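PDB 4ARU: histidine acid phosphatase, which belongs to branch 2 of the histidine phosphatase superfamily and is also known as a phytase. Local coordinates for residues G47-G61 / Q93-L106. Numbering follows the deposited sequence. Where two conformers were deposited one is given.
Sequences GYITPRGEHLISLMG and QRTRKTGEAFLAGL
Q93 and Y48 show how one amide can serve two contacts at once. The Q93 amide stacks on the Y48 ring, their planes 13° apart, while Q93 CG lies over the ring centre as a CH-pi contact. A bend at chi2 (-90°) folds the Q93 chain across the ring and lets OE1, through an in-plane lone pair, accept from I49 N at 2.9 Å. R94 NH1 donates to G47 O (3.0 Å), which lies near the guanidinium plane at its edge, and a water bridges G47 O to R94 N, so two donors grip this carbonyl. I49 sends CG2 against K97 CB and CD1 to T98 OG1 (3.5 Å). Beyond this, E54 OE2 reaches K97 O and NZ through one water each.

Farther along, the axes of helical segments 51-61 and 93-106 approach to 6.5 Å and cross at -46°. I57 CG2 sits among T98 O, A101 CB and F102 N; with no side chains at G61 and G105, the backbones then touch directly, G105 CA lying 3.3 Å from S58 O in a CA-H...O contact. In the outer shell, T50, at the N-cap of helix 51-70, accepts from G53 N through OG1, and T98 OG1 donates to R94 O. R94 NH2, near the N-terminal end of helix 93-106, hydrogen-bonds a tartaric acid molecule. F102 stacks on F302, seating helix 93-106 against the central mixed sheet of the histidine phosphatase fold.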
loop_
_atom_site.group_PDB
_atom_site.type_symbol
_atom_site.label_atom_id
_atom_site.label_comp_id
_atom_site.label_asym_id
_atom_site.label_seq_id
_atom_site.Cartn_x
_atom_site.Cartn_y
_atom_site.Cartn_z
ATOM N N GLY A 47 2.847 -15.608 -4.536
ATOM C CA GLY A 47 2.721 -14.293 -5.076
ATOM C C GLY A 47 1.489 -13.972 -5.888
ATOM O O GLY A 47 1.292 -12.797 -6.226
ATOM N N TYR A 48 0.670 -14.963 -6.185
ATOM C CA TYR A 48 -0.559 -14.674 -6.934
ATOM C C TYR A 48 -1.653 -14.172 -6.005
ATOM O O TYR A 48 -1.752 -14.568 -4.849
ATOM C CB TYR A 48 -1.057 -15.934 -7.661
ATOM C CG TYR A 48 -0.397 -16.231 -8.999
ATOM C CD1 TYR A 48 0.790 -15.615 -9.399
ATOM C CD2 TYR A 48 -1.011 -17.069 -9.893
ATOM C CE1 TYR A 48 1.381 -15.916 -10.629
ATOM C CE2 TYR A 48 -0.433 -17.385 -11.114
ATOM C CZ TYR A 48 0.770 -16.799 -11.489
ATOM O OH TYR A 48 1.330 -17.115 -12.739
ATOM N N ILE A 49 -2.522 -13.320 -6.518
ATOM C CA ILE A 49 -3.776 -13.016 -5.837
ATOM C C ILE A 49 -4.628 -14.266 -5.858
ATOM O O ILE A 49 -4.575 -15.063 -6.794
ATOM C CB ILE A 49 -4.521 -11.859 -6.521
ATOM C CG1 ILE A 49 -5.677 -11.337 -5.663
ATOM C CG2 ILE A 49 -5.033 -12.246 -7.878
ATOM C CD1 ILE A 49 -6.225 -10.001 -6.174
ATOM N N THR A 50 -5.367 -14.535 -4.797
ATOM C CA THR A 50 -6.304 -15.676 -4.756
ATOM C C THR A 50 -7.680 -15.282 -5.267
ATOM O O THR A 50 -8.027 -14.074 -5.315
ATOM C CB THR A 50 -6.531 -16.209 -3.301
ATOM O OG1 THR A 50 -7.146 -15.166 -2.508
ATOM C CG2 THR A 50 -5.203 -16.590 -2.681
ATOM N N PRO A 51 -8.494 -16.277 -5.635
ATOM C CA PRO A 51 -9.862 -15.924 -6.055
ATOM C C PRO A 51 -10.632 -15.160 -4.962
ATOM O O PRO A 51 -11.405 -14.223 -5.242
ATOM C CB PRO A 51 -10.456 -17.258 -6.448
ATOM C CG PRO A 51 -9.276 -18.088 -6.864
ATOM C CD PRO A 51 -8.116 -17.643 -6.017
ATOM N N ARG A 52 -10.384 -15.515 -3.704
ATOM C CA ARG A 52 -11.000 -14.756 -2.629
ATOM C C ARG A 52 -10.485 -13.315 -2.610
ATOM O O ARG A 52 -11.247 -12.410 -2.370
ATOM C CB ARG A 52 -10.760 -15.454 -1.282
ATOM C CG ARG A 52 -11.182 -14.651 -0.081
ATOM C CD ARG A 52 -11.397 -15.575 1.062
ATOM N NE ARG A 52 -11.490 -14.839 2.310
ATOM C CZ ARG A 52 -12.235 -15.170 3.344
ATOM N NH1 ARG A 52 -13.049 -16.211 3.328
ATOM N NH2 ARG A 52 -12.150 -14.398 4.411
ATOM N N GLY A 53 -9.180 -13.110 -2.813
ATOM C CA GLY A 53 -8.615 -11.789 -2.917
ATOM C C GLY A 53 -9.303 -10.975 -4.007
ATOM O O GLY A 53 -9.587 -9.775 -3.856
ATOM N N GLU A 54 -9.514 -11.619 -5.155
ATOM C CA GLU A 54 -10.231 -10.944 -6.226
ATOM C C GLU A 54 -11.619 -10.543 -5.820
ATOM O O GLU A 54 -12.079 -9.415 -6.085
ATOM C CB GLU A 54 -10.253 -11.838 -7.465
ATOM C CG GLU A 54 -8.906 -12.027 -8.114
ATOM C CD GLU A 54 -8.936 -13.105 -9.196
ATOM O OE1 GLU A 54 -8.923 -14.308 -8.890
ATOM O OE2 GLU A 54 -8.995 -12.755 -10.402
ATOM N N HIS A 55 -12.327 -11.452 -5.178
ATOM C CA HIS A 55 -13.690 -11.168 -4.684
ATOM C C HIS A 55 -13.682 -9.963 -3.740
ATOM O O HIS A 55 -14.489 -9.052 -3.840
ATOM C CB HIS A 55 -14.287 -12.393 -4.027
ATOM C CG HIS A 55 -15.619 -12.136 -3.406
ATOM N ND1 HIS A 55 -16.725 -11.724 -4.129
ATOM C CD2 HIS A 55 -15.995 -12.141 -2.109
ATOM C CE1 HIS A 55 -17.739 -11.541 -3.292
ATOM N NE2 HIS A 55 -17.323 -11.801 -2.069
ATOM N N LEU A 56 -12.740 -9.972 -2.821
ATOM C CA LEU A 56 -12.612 -8.888 -1.860
ATOM C C LEU A 56 -12.331 -7.563 -2.523
ATOM O O LEU A 56 -12.853 -6.543 -2.068
ATOM C CB LEU A 56 -11.570 -9.254 -0.770
ATOM C CG LEU A 56 -11.982 -10.335 0.237
ATOM C CD1 LEU A 56 -10.781 -10.842 0.989
ATOM C CD2 LEU A 56 -13.031 -9.809 1.200
ATOM N N ILE A 57 -11.502 -7.529 -3.571
ATOM C CA ILE A 57 -11.299 -6.311 -4.335
ATOM C C ILE A 57 -12.574 -5.897 -5.030
ATOM O O ILE A 57 -12.891 -4.692 -5.052
ATOM C CB ILE A 57 -10.166 -6.476 -5.351
ATOM C CG1 ILE A 57 -8.836 -6.659 -4.659
ATOM C CG2 ILE A 57 -10.117 -5.278 -6.316
ATOM C CD1 ILE A 57 -8.325 -5.478 -3.841
ATOM N N SER A 58 -13.320 -6.849 -5.605
ATOM C CA SER A 58 -14.593 -6.481 -6.246
ATOM C C SER A 58 -15.569 -5.861 -5.238
ATOM O O SER A 58 -16.299 -4.948 -5.603
ATOM C CB SER A 58 -15.225 -7.674 -6.956
ATOM O OG SER A 58 -15.867 -8.552 -6.054
ATOM N N LEU A 59 -15.533 -6.321 -3.977
ATOM C CA LEU A 59 -16.415 -5.720 -2.951
ATOM C C LEU A 59 -16.011 -4.233 -2.781
ATOM O O LEU A 59 -16.887 -3.349 -2.676
ATOM C CB LEU A 59 -16.358 -6.484 -1.604
ATOM C CG LEU A 59 -16.920 -7.881 -1.640
ATOM C CD1 LEU A 59 -16.750 -8.529 -0.254
ATOM C CD2 LEU A 59 -18.381 -7.927 -2.062
ATOM N N MET A 60 -14.726 -3.940 -2.736
ATOM C CA MET A 60 -14.245 -2.550 -2.722
ATOM C C MET A 60 -14.706 -1.773 -3.954
ATOM O O MET A 60 -15.151 -0.630 -3.828
ATOM C CB MET A 60 -12.725 -2.462 -2.573
ATOM C CG MET A 60 -12.237 -2.891 -1.206
ATOM S SD MET A 60 -12.529 -1.640 0.061
ATOM C CE MET A 60 -11.236 -0.439 -0.266
ATOM N N GLY A 61 -14.609 -2.386 -5.136
ATOM C CA GLY A 61 -15.112 -1.740 -6.365
ATOM C C GLY A 61 -16.566 -1.334 -6.223
ATOM O O GLY A 61 -16.945 -0.238 -6.635
ATOM N N GLN A 93 0.806 -10.522 -11.872
ATOM C CA GLN A 93 -0.495 -11.138 -11.866
ATOM C C GLN A 93 -1.372 -10.493 -10.787
ATOM O O GLN A 93 -2.560 -10.174 -10.996
ATOM C CB GLN A 93 -0.356 -12.663 -11.665
ATOM C CG GLN A 93 -1.663 -13.450 -11.696
ATOM C CD GLN A 93 -2.347 -13.625 -10.368
ATOM O OE1 GLN A 93 -1.991 -13.042 -9.386
ATOM N NE2 GLN A 93 -3.390 -14.452 -10.379
ATOM N N ARG A 94 -0.818 -10.303 -9.595
ATOM C CA ARG A 94 -1.632 -9.871 -8.452
ATOM C C ARG A 94 -2.205 -8.477 -8.702
ATOM O O ARG A 94 -3.335 -8.199 -8.277
ATOM C CB ARG A 94 -0.848 -9.964 -7.150
ATOM C CG ARG A 94 0.443 -9.174 -7.089
ATOM C CD ARG A 94 1.159 -9.457 -5.745
ATOM N NE ARG A 94 2.501 -8.892 -5.732
ATOM C CZ ARG A 94 3.588 -9.526 -6.122
ATOM N NH1 ARG A 94 3.501 -10.765 -6.583
ATOM N NH2 ARG A 94 4.768 -8.927 -6.092
ATOM N N THR A 95 -1.441 -7.608 -9.344
ATOM C CA THR A 95 -1.883 -6.240 -9.599
ATOM C C THR A 95 -2.812 -6.182 -10.844
ATOM O O THR A 95 -3.830 -5.499 -10.798
ATOM C CB THR A 95 -0.673 -5.284 -9.784
ATOM O OG1 THR A 95 0.327 -5.895 -10.593
ATOM C CG2 THR A 95 -0.039 -4.965 -8.473
ATOM N N ARG A 96 -2.489 -6.907 -11.911
ATOM C CA ARG A 96 -3.381 -6.947 -13.050
ATOM C C ARG A 96 -4.739 -7.488 -12.634
ATOM O O ARG A 96 -5.790 -6.933 -13.011
ATOM C CB ARG A 96 -2.790 -7.772 -14.198
ATOM C CG ARG A 96 -1.609 -7.101 -14.845
ATOM C CD ARG A 96 -1.016 -7.802 -16.040
ATOM N NE ARG A 96 -0.266 -9.001 -15.645
ATOM C CZ ARG A 96 -0.710 -10.246 -15.731
ATOM N NH1 ARG A 96 -1.928 -10.523 -16.167
ATOM N NH2 ARG A 96 0.086 -11.221 -15.335
ATOM N N LYS A 97 -4.779 -8.586 -11.870
ATOM C CA LYS A 97 -6.044 -9.156 -11.504
ATOM C C LYS A 97 -6.788 -8.268 -10.501
ATOM O O LYS A 97 -8.029 -8.264 -10.451
ATOM C CB LYS A 97 -5.851 -10.553 -10.945
ATOM C CG LYS A 97 -5.305 -11.513 -11.968
ATOM C CD LYS A 97 -6.289 -11.840 -13.026
ATOM C CE LYS A 97 -5.784 -13.052 -13.825
ATOM N NZ LYS A 97 -6.951 -13.782 -14.421
ATOM N N THR A 98 -6.065 -7.537 -9.678
ATOM C CA THR A 98 -6.737 -6.537 -8.833
ATOM C C THR A 98 -7.454 -5.496 -9.703
ATOM O O THR A 98 -8.576 -5.137 -9.428
ATOM C CB THR A 98 -5.704 -5.821 -7.945
ATOM O OG1 THR A 98 -5.216 -6.779 -6.982
ATOM C CG2 THR A 98 -6.298 -4.679 -7.200
ATOM N N GLY A 99 -6.773 -4.967 -10.731
ATOM C CA GLY A 99 -7.403 -4.006 -11.598
ATOM C C GLY A 99 -8.660 -4.570 -12.218
ATOM O O GLY A 99 -9.693 -3.881 -12.296
ATOM N N GLU A 100 -8.593 -5.808 -12.716
ATOM C CA GLU A 100 -9.802 -6.446 -13.301
ATOM C C GLU A 100 -10.942 -6.640 -12.273
ATOM O O GLU A 100 -12.094 -6.420 -12.600
ATOM C CB GLU A 100 -9.435 -7.765 -13.969
ATOM C CG GLU A 100 -8.573 -7.478 -15.205
ATOM C CD GLU A 100 -8.142 -8.659 -16.028
ATOM O OE1 GLU A 100 -8.259 -9.826 -15.571
ATOM O OE2 GLU A 100 -7.734 -8.381 -17.193
ATOM N N ALA A 101 -10.600 -6.990 -11.043
ATOM C CA ALA A 101 -11.583 -7.195 -10.009
ATOM C C ALA A 101 -12.218 -5.870 -9.582
ATOM O O ALA A 101 -13.421 -5.815 -9.284
ATOM C CB ALA A 101 -10.966 -7.907 -8.819
ATOM N N PHE A 102 -11.427 -4.806 -9.581
ATOM C CA PHE A 102 -11.965 -3.466 -9.329
ATOM C C PHE A 102 -12.999 -3.084 -10.356
ATOM O O PHE A 102 -14.115 -2.671 -10.002
ATOM C CB PHE A 102 -10.820 -2.430 -9.296
ATOM C CG PHE A 102 -11.290 -1.004 -9.421
ATOM C CD1 PHE A 102 -11.833 -0.299 -8.362
ATOM C CD2 PHE A 102 -11.195 -0.350 -10.639
ATOM C CE1 PHE A 102 -12.278 1.004 -8.499
ATOM C CE2 PHE A 102 -11.645 0.942 -10.794
ATOM C CZ PHE A 102 -12.140 1.645 -9.727
ATOM N N LEU A 103 -12.699 -3.314 -11.644
ATOM C CA LEU A 103 -13.670 -3.011 -12.706
ATOM C C LEU A 103 -14.925 -3.875 -12.549
ATOM O O LEU A 103 -16.038 -3.385 -12.757
ATOM C CB LEU A 103 -13.040 -3.232 -14.090
ATOM C CG LEU A 103 -11.919 -2.262 -14.439
ATOM C CD1 LEU A 103 -11.296 -2.758 -15.736
ATOM C CD2 LEU A 103 -12.445 -0.853 -14.568
ATOM N N ALA A 104 -14.778 -5.152 -12.167
ATOM C CA ALA A 104 -15.938 -6.044 -12.031
ATOM C C ALA A 104 -16.858 -5.589 -10.889
ATOM O O ALA A 104 -18.068 -5.782 -11.003
ATOM C CB ALA A 104 -15.478 -7.447 -11.774
ATOM N N GLY A 105 -16.304 -4.980 -9.826
ATOM C CA GLY A 105 -17.115 -4.467 -8.730
ATOM C C GLY A 105 -17.678 -3.087 -9.012
ATOM O O GLY A 105 -18.810 -2.788 -8.696
ATOM N N LEU A 106 -16.862 -2.245 -9.616
ATOM C CA LEU A 106 -17.273 -0.881 -9.967
ATOM C C LEU A 106 -18.347 -0.847 -10.998
ATOM O O LEU A 106 -19.277 -0.002 -10.929
ATOM C CB LEU A 106 -16.075 -0.075 -10.459
ATOM C CG LEU A 106 -16.353 1.429 -10.651
ATOM C CD1 LEU A 106 -16.135 2.151 -9.360
ATOM C CD2 LEU A 106 -15.499 2.029 -11.769
HETATM O O HOH W 1 1.589 -11.814 -8.874
HETATM O O HOH W 2 -9.714 -10.339 -11.323
HETATM O O HOH W 3 -9.240 -14.387 -12.526
#